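Local coordinates for hypothetical protein (Pseudomonas aeruginosa, PDB 4HSP), which is of unknown function but belongs to the DUF3299 family, whose place in the OB clan is consistent with a small curled beta-barrel fold, at residues A71-T75 against G105-L111; Q113-G119 against A139-Y145; V48-D53 against F121-N125. All coordinates share one frame; numbering follows the deposited sequence.

Interaction 1: residues A71-T75 against G105-L111; sequences AGLVT and GVQMDEL
Val74 and Leu73 meet the strand 105-107 through backbone and side chain alike, and with Gly105 they account for about half of the buried surface. Val74 forms an antiparallel hydrogen-bonded pair with Val106: its N gives a nearly straight bond to Val106 O (2.7 Å), and its O accepts from Val106 N at 3.0 Å. Both valines face the same side of the sheet. There Val74 CG2, set anti to its own carbonyl carbon, reaches Leu111 CD1 at 4.1 Å, and Pro65 of strand 55-68 also touches Val74. Leu73 lies on the other side, its CB 3.7 Å from Gly105 CA. Leu73 CD2 rests beside the Gln107 amide, 3.8 Å from OE1, as the two side chains lie alongside one another pointing the same way. Farther along, selenomethionine Met108, in one of its two conformers, bends at chi3 and brings CG to 3.2 Å from the O of Gly72, a glycine whose positive phi (79°) suits the turn before the strand. The short segments 73-75 and 105-107 run at 141°, an antiparallel beta pairing splayed from exact opposition within the curled mixed sheet.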
loop_
_atom_site.group_PDB
_atom_site.type_symbol
_atom_site.label_atom_id
_atom_site.label_comp_id
_atom_site.label_asym_id
_atom_site.label_seq_id
_atom_site.Cartn_x
_atom_site.Cartn_y
_atom_site.Cartn_z
ATOM N N ALA A 71 -14.430 15.765 -2.067
ATOM C CA ALA A 71 -13.296 15.972 -1.151
ATOM C C ALA A 71 -12.181 14.875 -1.271
ATOM O O ALA A 71 -11.142 14.991 -0.610
ATOM C CB ALA A 71 -13.814 16.019 0.285
ATOM N N GLY A 72 -12.409 13.843 -2.093
ATOM C CA GLY A 72 -11.466 12.743 -2.284
ATOM C C GLY A 72 -11.487 11.711 -1.169
ATOM O O GLY A 72 -10.471 11.071 -0.895
ATOM N N LEU A 73 -12.648 11.541 -0.515
ATOM C CA LEU A 73 -12.842 10.575 0.567
ATOM C C LEU A 73 -13.815 9.484 0.155
ATOM O O LEU A 73 -14.715 9.734 -0.640
ATOM C CB LEU A 73 -13.382 11.261 1.836
ATOM C CG LEU A 73 -12.646 12.491 2.374
ATOM C CD1 LEU A 73 -13.509 13.225 3.379
ATOM C CD2 LEU A 73 -11.295 12.118 2.975
ATOM N N VAL A 74 -13.675 8.293 0.744
ATOM C CA VAL A 74 -14.563 7.161 0.505
ATOM C C VAL A 74 -15.806 7.357 1.357
ATOM O O VAL A 74 -15.705 7.464 2.578
ATOM C CB VAL A 74 -13.864 5.819 0.782
ATOM C CG1 VAL A 74 -14.831 4.646 0.613
ATOM C CG2 VAL A 74 -12.633 5.664 -0.106
ATOM N N THR A 75 -16.972 7.436 0.714
ATOM C CA THR A 75 -18.222 7.680 1.420
ATOM C C THR A 75 -19.181 6.498 1.322
ATOM O O THR A 75 -20.167 6.477 2.050
ATOM C CB THR A 75 -18.848 8.966 0.909
ATOM O OG1 THR A 75 -18.946 8.897 -0.516
ATOM C CG2 THR A 75 -18.059 10.202 1.347
ATOM N N GLY A 105 -16.293 10.966 5.486
ATOM C CA GLY A 105 -15.548 10.038 4.642
ATOM C C GLY A 105 -14.231 9.541 5.204
ATOM O O GLY A 105 -13.709 10.099 6.172
ATOM N N VAL A 106 -13.683 8.490 4.589
ATOM C CA VAL A 106 -12.396 7.912 4.967
ATOM C C VAL A 106 -11.410 8.179 3.848
ATOM O O VAL A 106 -11.767 8.059 2.681
ATOM C CB VAL A 106 -12.474 6.387 5.283
ATOM C CG1 VAL A 106 -11.153 5.866 5.843
ATOM C CG2 VAL A 106 -13.614 6.068 6.233
ATOM N N GLN A 107 -10.158 8.484 4.209
ATOM C CA GLN A 107 -9.036 8.721 3.294
ATOM C C GLN A 107 -8.725 7.448 2.516
ATOM O O GLN A 107 -8.546 6.406 3.145
ATOM C CB GLN A 107 -7.793 9.164 4.094
ATOM C CG GLN A 107 -8.034 10.254 5.154
ATOM C CD GLN A 107 -7.848 11.658 4.631
ATOM O OE1 GLN A 107 -7.561 11.886 3.445
ATOM N NE2 GLN A 107 -8.004 12.637 5.519
HETATM N N MSE A 108 -8.668 7.537 1.157
HETATM C CA MSE A 108 -8.378 6.428 0.230
HETATM C C MSE A 108 -7.048 5.733 0.550
HETATM O O MSE A 108 -6.909 4.521 0.343
HETATM C CB MSE A 108 -8.323 6.954 -1.215
HETATM C CG MSE A 108 -9.203 8.163 -1.456
HETATM SE SE MSE A 108 -8.673 9.185 -3.036
HETATM C CE MSE A 108 -7.400 10.365 -2.245
ATOM N N ASP A 109 -6.060 6.528 1.027
ATOM C CA ASP A 109 -4.689 6.131 1.365
ATOM C C ASP A 109 -4.626 5.092 2.500
ATOM O O ASP A 109 -4.049 4.011 2.310
ATOM C CB ASP A 109 -3.819 7.378 1.715
ATOM C CG ASP A 109 -4.271 8.258 2.887
ATOM O OD1 ASP A 109 -4.003 7.882 4.055
ATOM O OD2 ASP A 109 -4.800 9.365 2.633
ATOM N N GLU A 110 -5.254 5.408 3.647
ATOM C CA GLU A 110 -5.228 4.617 4.865
ATOM C C GLU A 110 -6.228 3.408 4.907
ATOM O O GLU A 110 -6.650 3.022 5.993
ATOM C CB GLU A 110 -5.392 5.540 6.097
ATOM C CG GLU A 110 -6.652 6.392 6.172
ATOM C CD GLU A 110 -6.865 7.143 7.478
ATOM O OE1 GLU A 110 -6.067 6.946 8.426
ATOM O OE2 GLU A 110 -7.856 7.906 7.565
ATOM N N LEU A 111 -6.482 2.730 3.765
ATOM C CA LEU A 111 -7.387 1.575 3.706
ATOM C C LEU A 111 -6.663 0.222 3.788
ATOM O O LEU A 111 -7.273 -0.818 3.527
ATOM C CB LEU A 111 -8.263 1.604 2.440
ATOM C CG LEU A 111 -9.221 2.798 2.246
ATOM C CD1 LEU A 111 -10.063 2.611 0.990
ATOM C CD2 LEU A 111 -10.128 3.004 3.448
#

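Interaction 2: residues Q113-G119 against A139-Y145; sequences QPFWVEG and ASKVTPY
Trp116 and Tyr145 lie against each other at one end of an antiparallel strand pair, 115-118 with 141-144, which carries a classic beta bulge at its other end. Their planes are near parallel (19°) but slid apart, so overlap is slight: Tyr145 CD2 sits over one face of the indole, towards its rim, and Tyr145 CE2 comes within 3.4 Å of Trp116 CZ2. Tyr145 reaches this place with CG anti to its backbone N (chi1 -175°), while its CB packs on Pro114 CG at 3.7 Å. On the sheet face away from Trp116, Val117 and Val142 lie together, CG2 against CG1. Val142 CG1 also touches Phe115 CD2 (3.8 Å), and Phe115 CE2 meets Pro144 CG. On the face of Trp116, Glu118 and Lys141 run side by side; the carboxylate lies against Lys141 CD, but OE2 and NZ stay 4.2 Å apart, beyond a salt bridge.

The backbone fixes these neighbours. Trp116 and Thr143 exchange two bonds, the one from Trp116 N to Thr143 O measuring 2.7 Å. Tyr145 N instead approaches Pro114 O from above the carbonyl plane. Further out, strand 55-68 pairs with the far edge of 115-118, and Lys58 makes a cation-pi contact with Trp116. Tyr145 OH bonds to Pro24 O of the third subunit, and His26 of that subunit meets Trp116 edge-to-face. At the bulge, Glu118 O accepts two donors, Ser140 N at 2.8 Å and Lys141 N at 3.3 Å.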
loop_
_atom_site.group_PDB
_atom_site.type_symbol
_atom_site.label_atom_id
_atom_site.label_comp_id
_atom_site.label_asym_id
_atom_site.label_seq_id
_atom_site.Cartn_x
_atom_site.Cartn_y
_atom_site.Cartn_z
ATOM N N GLN A 113 -5.342 -0.765 6.621
ATOM C CA GLN A 113 -5.569 -1.135 8.019
ATOM C C GLN A 113 -7.033 -1.458 8.265
ATOM O O GLN A 113 -7.891 -1.003 7.483
ATOM C CB GLN A 113 -5.110 0.021 8.938
ATOM C CG GLN A 113 -6.020 1.236 8.937
ATOM C CD GLN A 113 -5.311 2.468 9.397
ATOM O OE1 GLN A 113 -4.830 2.570 10.526
ATOM N NE2 GLN A 113 -5.242 3.433 8.520
ATOM N N PRO A 114 -7.347 -2.222 9.353
ATOM C CA PRO A 114 -8.754 -2.448 9.672
ATOM C C PRO A 114 -9.315 -1.233 10.398
ATOM O O PRO A 114 -8.560 -0.388 10.906
ATOM C CB PRO A 114 -8.724 -3.700 10.555
ATOM C CG PRO A 114 -7.347 -3.772 11.103
ATOM C CD PRO A 114 -6.473 -2.775 10.414
ATOM N N PHE A 115 -10.637 -1.140 10.427
ATOM C CA PHE A 115 -11.374 -0.074 11.093
ATOM C C PHE A 115 -12.484 -0.610 11.959
ATOM O O PHE A 115 -12.885 -1.748 11.796
ATOM C CB PHE A 115 -12.014 0.851 10.049
ATOM C CG PHE A 115 -11.045 1.697 9.274
ATOM C CD1 PHE A 115 -10.393 1.190 8.151
ATOM C CD2 PHE A 115 -10.802 3.012 9.643
ATOM C CE1 PHE A 115 -9.485 1.971 7.438
ATOM C CE2 PHE A 115 -9.887 3.789 8.931
ATOM C CZ PHE A 115 -9.235 3.260 7.836
ATOM N N TRP A 116 -12.977 0.234 12.873
ATOM C CA TRP A 116 -14.201 0.090 13.651
ATOM C C TRP A 116 -15.262 0.943 12.935
ATOM O O TRP A 116 -15.035 2.131 12.710
ATOM C CB TRP A 116 -14.033 0.552 15.125
ATOM C CG TRP A 116 -13.267 -0.400 15.988
ATOM C CD1 TRP A 116 -11.991 -0.248 16.455
ATOM C CD2 TRP A 116 -13.705 -1.692 16.423
ATOM N NE1 TRP A 116 -11.588 -1.390 17.106
ATOM C CE2 TRP A 116 -12.625 -2.291 17.110
ATOM C CE3 TRP A 116 -14.909 -2.408 16.293
ATOM C CZ2 TRP A 116 -12.727 -3.554 17.701
ATOM C CZ3 TRP A 116 -15.005 -3.665 16.868
ATOM C CH2 TRP A 116 -13.914 -4.242 17.532
ATOM N N VAL A 117 -16.365 0.325 12.503
ATOM C CA VAL A 117 -17.486 1.051 11.892
ATOM C C VAL A 117 -18.679 0.996 12.885
ATOM O O VAL A 117 -19.195 -0.086 13.166
ATOM C CB VAL A 117 -17.890 0.544 10.475
ATOM C CG1 VAL A 117 -19.087 1.328 9.959
ATOM C CG2 VAL A 117 -16.729 0.613 9.487
ATOM N N GLU A 118 -19.094 2.150 13.400
ATOM C CA GLU A 118 -20.239 2.314 14.303
ATOM C C GLU A 118 -21.348 3.030 13.587
ATOM O O GLU A 118 -21.080 4.009 12.888
ATOM C CB GLU A 118 -19.852 3.152 15.548
ATOM C CG GLU A 118 -18.639 2.646 16.311
ATOM C CD GLU A 118 -18.180 3.510 17.469
ATOM O OE1 GLU A 118 -19.014 4.271 18.010
ATOM O OE2 GLU A 118 -16.992 3.406 17.854
ATOM N N GLY A 119 -22.587 2.635 13.841
ATOM C CA GLY A 119 -23.744 3.322 13.267
ATOM C C GLY A 119 -25.033 2.541 13.331
ATOM O O GLY A 119 -25.084 1.497 13.961
ATOM N N ALA A 139 -23.078 4.800 8.916
ATOM C CA ALA A 139 -22.049 5.021 9.913
ATOM C C ALA A 139 -22.056 6.442 10.516
ATOM O O ALA A 139 -22.179 7.441 9.797
ATOM C CB ALA A 139 -20.682 4.716 9.330
ATOM N N SER A 140 -21.895 6.492 11.856
ATOM C CA SER A 140 -21.729 7.667 12.717
ATOM C C SER A 140 -20.236 7.934 12.902
ATOM O O SER A 140 -19.819 9.086 13.080
ATOM C CB SER A 140 -22.351 7.425 14.100
ATOM O OG SER A 140 -23.576 6.710 14.092
ATOM N N LYS A 141 -19.437 6.839 12.919
ATOM C CA LYS A 141 -18.002 6.862 13.156
ATOM C C LYS A 141 -17.298 5.704 12.454
ATOM O O LYS A 141 -17.758 4.556 12.492
ATOM C CB LYS A 141 -17.760 6.778 14.666
ATOM C CG LYS A 141 -16.427 7.286 15.174
ATOM C CD LYS A 141 -16.281 6.876 16.644
ATOM C CE LYS A 141 -15.293 7.689 17.443
ATOM N NZ LYS A 141 -14.907 6.982 18.695
ATOM N N VAL A 142 -16.188 6.036 11.791
ATOM C CA VAL A 142 -15.262 5.125 11.122
ATOM C C VAL A 142 -13.904 5.503 11.676
ATOM O O VAL A 142 -13.433 6.617 11.466
ATOM C CB VAL A 142 -15.320 5.107 9.582
ATOM C CG1 VAL A 142 -14.423 3.994 9.036
ATOM C CG2 VAL A 142 -16.759 4.919 9.098
ATOM N N THR A 143 -13.359 4.639 12.507
ATOM C CA THR A 143 -12.129 4.886 13.237
ATOM C C THR A 143 -11.200 3.702 13.062
ATOM O O THR A 143 -11.666 2.560 13.065
ATOM C CB THR A 143 -12.434 5.168 14.736
ATOM O OG1 THR A 143 -13.588 4.436 15.182
ATOM C CG2 THR A 143 -12.665 6.636 14.996
ATOM N N PRO A 144 -9.875 3.951 12.910
ATOM C CA PRO A 144 -8.938 2.829 12.752
ATOM C C PRO A 144 -8.953 1.885 13.946
ATOM O O PRO A 144 -9.135 2.320 15.088
ATOM C CB PRO A 144 -7.576 3.516 12.604
ATOM C CG PRO A 144 -7.898 4.940 12.143
ATOM C CD PRO A 144 -9.170 5.258 12.875
ATOM N N TYR A 145 -8.827 0.578 13.658
ATOM C CA TYR A 145 -8.732 -0.504 14.638
ATOM C C TYR A 145 -7.387 -0.352 15.316
ATOM O O TYR A 145 -6.341 -0.430 14.662
ATOM C CB TYR A 145 -8.874 -1.861 13.927
ATOM C CG TYR A 145 -8.908 -3.082 14.816
ATOM C CD1 TYR A 145 -7.728 -3.697 15.239
ATOM C CD2 TYR A 145 -10.111 -3.714 15.116
ATOM C CE1 TYR A 145 -7.751 -4.857 16.010
ATOM C CE2 TYR A 145 -10.146 -4.895 15.861
ATOM C CZ TYR A 145 -8.964 -5.453 16.317
ATOM O OH TYR A 145 -9.011 -6.617 17.036
#

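Interaction 3: residues V48-D53 against F121-N125; sequences VVKALD and FKVEN. With EDO (1,2-ethanediol), chain K.
Val123 inserts its two methyl groups between Val48 and the 3-10 turn of residues 50-52, so that the loop leading into strand 55-68 closes over residues 121-123. Apolar contacts make up much of this surface packing. Val123 CG1, anti to its backbone N, presses on Val48 CG2 at 3.4 Å, the two side chains sliding past each other in opposite directions. Val123 CG2 faces the start of the turn, 3.4 Å from Val49 O and 4.0 Å from Leu52 CB. Leu52 also covers part of Phe121: its CB lies 3.6 Å from Phe121 CE2, and its carbonyl oxygen sits at the edge of that ring, near the ring plane. Tyr135 of strand 132-144 borders the same group, touching Val48, Phe121 and Val123.

Polar contacts centre on Asp53. Its CG stands anti to the backbone N (chi1 -166°), and OD1 accepts a hydrogen bond from Val123 N at 2.8 Å through its anti lone pair, nearly straight (171°). The same oxygen has a long salt bridge to Lys122 NZ, which forms a salt bridge, with a weak hydrogen bond, to Glu124 OE1 at 3.2 Å; the lysine lies between two carboxylates and would be expected to ease their mutual repulsion. Beyond the charges, a 1,2-ethanediol, probably from the crystallisation liquor, has its C2 4.0 Å from Val48 CG1 and donates from O2 to Asn125 OD1 at 2.8 Å.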
loop_
_atom_site.group_PDB
_atom_site.type_symbol
_atom_site.label_atom_id
_atom_site.label_comp_id
_atom_site.label_asym_id
_atom_site.label_seq_id
_atom_site.Cartn_x
_atom_site.Cartn_y
_atom_site.Cartn_z
ATOM N N VAL A 48 -29.750 -14.294 6.923
ATOM C CA VAL A 48 -29.408 -13.149 7.784
ATOM C C VAL A 48 -30.105 -13.232 9.167
ATOM O O VAL A 48 -31.143 -13.897 9.296
ATOM C CB VAL A 48 -29.724 -11.789 7.085
ATOM C CG1 VAL A 48 -28.857 -11.586 5.848
ATOM C CG2 VAL A 48 -31.216 -11.643 6.753
ATOM N N VAL A 49 -29.510 -12.565 10.190
ATOM C CA VAL A 49 -30.031 -12.480 11.566
ATOM C C VAL A 49 -30.946 -11.269 11.615
ATOM O O VAL A 49 -30.469 -10.136 11.735
ATOM C CB VAL A 49 -28.909 -12.420 12.640
ATOM C CG1 VAL A 49 -29.484 -12.383 14.052
ATOM C CG2 VAL A 49 -27.937 -13.585 12.484
ATOM N N LYS A 50 -32.265 -11.515 11.498
ATOM C CA LYS A 50 -33.296 -10.480 11.469
ATOM C C LYS A 50 -33.407 -9.678 12.786
ATOM O O LYS A 50 -33.902 -8.552 12.748
ATOM C CB LYS A 50 -34.661 -11.106 11.137
ATOM C CG LYS A 50 -34.783 -11.652 9.707
ATOM C CD LYS A 50 -36.163 -12.292 9.529
ATOM C CE LYS A 50 -36.380 -12.967 8.196
ATOM N NZ LYS A 50 -37.754 -13.539 8.105
ATOM N N ALA A 51 -32.934 -10.229 13.932
ATOM C CA ALA A 51 -32.995 -9.543 15.240
ATOM C C ALA A 51 -31.990 -8.382 15.343
ATOM O O ALA A 51 -31.981 -7.647 16.334
ATOM C CB ALA A 51 -32.755 -10.535 16.372
ATOM N N LEU A 52 -31.156 -8.223 14.326
ATOM C CA LEU A 52 -30.150 -7.177 14.291
ATOM C C LEU A 52 -30.704 -5.893 13.684
ATOM O O LEU A 52 -30.059 -4.858 13.799
ATOM C CB LEU A 52 -28.907 -7.658 13.486
ATOM C CG LEU A 52 -28.069 -8.824 14.086
ATOM C CD1 LEU A 52 -26.898 -9.175 13.197
ATOM C CD2 LEU A 52 -27.588 -8.536 15.527
ATOM N N ASP A 53 -31.890 -5.949 13.054
ATOM C CA ASP A 53 -32.467 -4.812 12.338
ATOM C C ASP A 53 -32.801 -3.648 13.244
ATOM O O ASP A 53 -33.566 -3.803 14.191
ATOM C CB ASP A 53 -33.719 -5.221 11.531
ATOM C CG ASP A 53 -34.174 -4.183 10.503
ATOM O OD1 ASP A 53 -33.365 -3.827 9.615
ATOM O OD2 ASP A 53 -35.353 -3.757 10.569
ATOM N N PHE A 121 -27.634 0.012 12.208
ATOM C CA PHE A 121 -27.523 -1.268 11.539
ATOM C C PHE A 121 -28.876 -1.753 11.052
ATOM O O PHE A 121 -29.792 -1.905 11.841
ATOM C CB PHE A 121 -26.891 -2.279 12.513
ATOM C CG PHE A 121 -26.378 -3.548 11.885
ATOM C CD1 PHE A 121 -25.139 -3.583 11.266
ATOM C CD2 PHE A 121 -27.131 -4.710 11.915
ATOM C CE1 PHE A 121 -24.648 -4.771 10.717
ATOM C CE2 PHE A 121 -26.657 -5.886 11.326
ATOM C CZ PHE A 121 -25.411 -5.916 10.756
ATOM N N LYS A 122 -28.971 -2.062 9.759
ATOM C CA LYS A 122 -30.180 -2.523 9.070
ATOM C C LYS A 122 -29.990 -3.882 8.409
ATOM O O LYS A 122 -28.957 -4.135 7.784
ATOM C CB LYS A 122 -30.556 -1.521 7.949
ATOM C CG LYS A 122 -31.495 -0.399 8.301
ATOM C CD LYS A 122 -32.036 0.196 6.987
ATOM C CE LYS A 122 -33.492 -0.148 6.725
ATOM N NZ LYS A 122 -33.712 -1.597 6.449
ATOM N N VAL A 123 -31.032 -4.703 8.448
ATOM C CA VAL A 123 -31.077 -6.003 7.790
ATOM C C VAL A 123 -31.887 -5.755 6.518
ATOM O O VAL A 123 -33.121 -5.829 6.516
ATOM C CB VAL A 123 -31.636 -7.122 8.708
ATOM C CG1 VAL A 123 -31.672 -8.448 7.971
ATOM C CG2 VAL A 123 -30.807 -7.251 9.985
ATOM N N GLU A 124 -31.169 -5.311 5.476
ATOM C CA GLU A 124 -31.696 -4.911 4.176
ATOM C C GLU A 124 -30.707 -5.292 3.107
ATOM O O GLU A 124 -29.501 -5.105 3.284
ATOM C CB GLU A 124 -31.936 -3.393 4.163
ATOM C CG GLU A 124 -32.797 -2.890 3.012
ATOM C CD GLU A 124 -32.747 -1.397 2.723
ATOM O OE1 GLU A 124 -32.589 -0.593 3.673
ATOM O OE2 GLU A 124 -32.876 -1.033 1.531
ATOM N N ASN A 125 -31.211 -5.825 2.000
ATOM C CA ASN A 125 -30.379 -6.237 0.893
ATOM C C ASN A 125 -29.754 -5.042 0.190
ATOM O O ASN A 125 -30.380 -3.981 0.072
ATOM C CB ASN A 125 -31.186 -7.091 -0.080
ATOM C CG ASN A 125 -31.380 -8.504 0.426
ATOM O OD1 ASN A 125 -30.673 -8.989 1.332
ATOM N ND2 ASN A 125 -32.331 -9.205 -0.163
HETATM C C1 EDO K . -31.386 -13.474 1.700
HETATM O O1 EDO K . -31.902 -13.157 0.406
HETATM C C2 EDO K . -30.781 -12.200 2.357
HETATM O O2 EDO K . -29.743 -11.616 1.553
#

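All three contacts reach one curled sheet. Interactions 1 and 2 are partly buried strand pairings that follow in series along the chain and touch: Val106 of the first packs on Phe115 and Val142 of the second, joining their apolar faces. Interaction 2 has the larger buried surface and a longer ladder of backbone bonds, and its aromatic end meets the third subunit, whereas interaction 1 borders the second. Interaction 3 is a surface contact about 26 Å from interaction 1, centre to centre. Without strand pairing between its segments, it relies on apolar packing and on a carboxylate that takes a backbone hydrogen bond. Its strand 120-122 lies beside strand 132-144, which supplies one side of interaction 2.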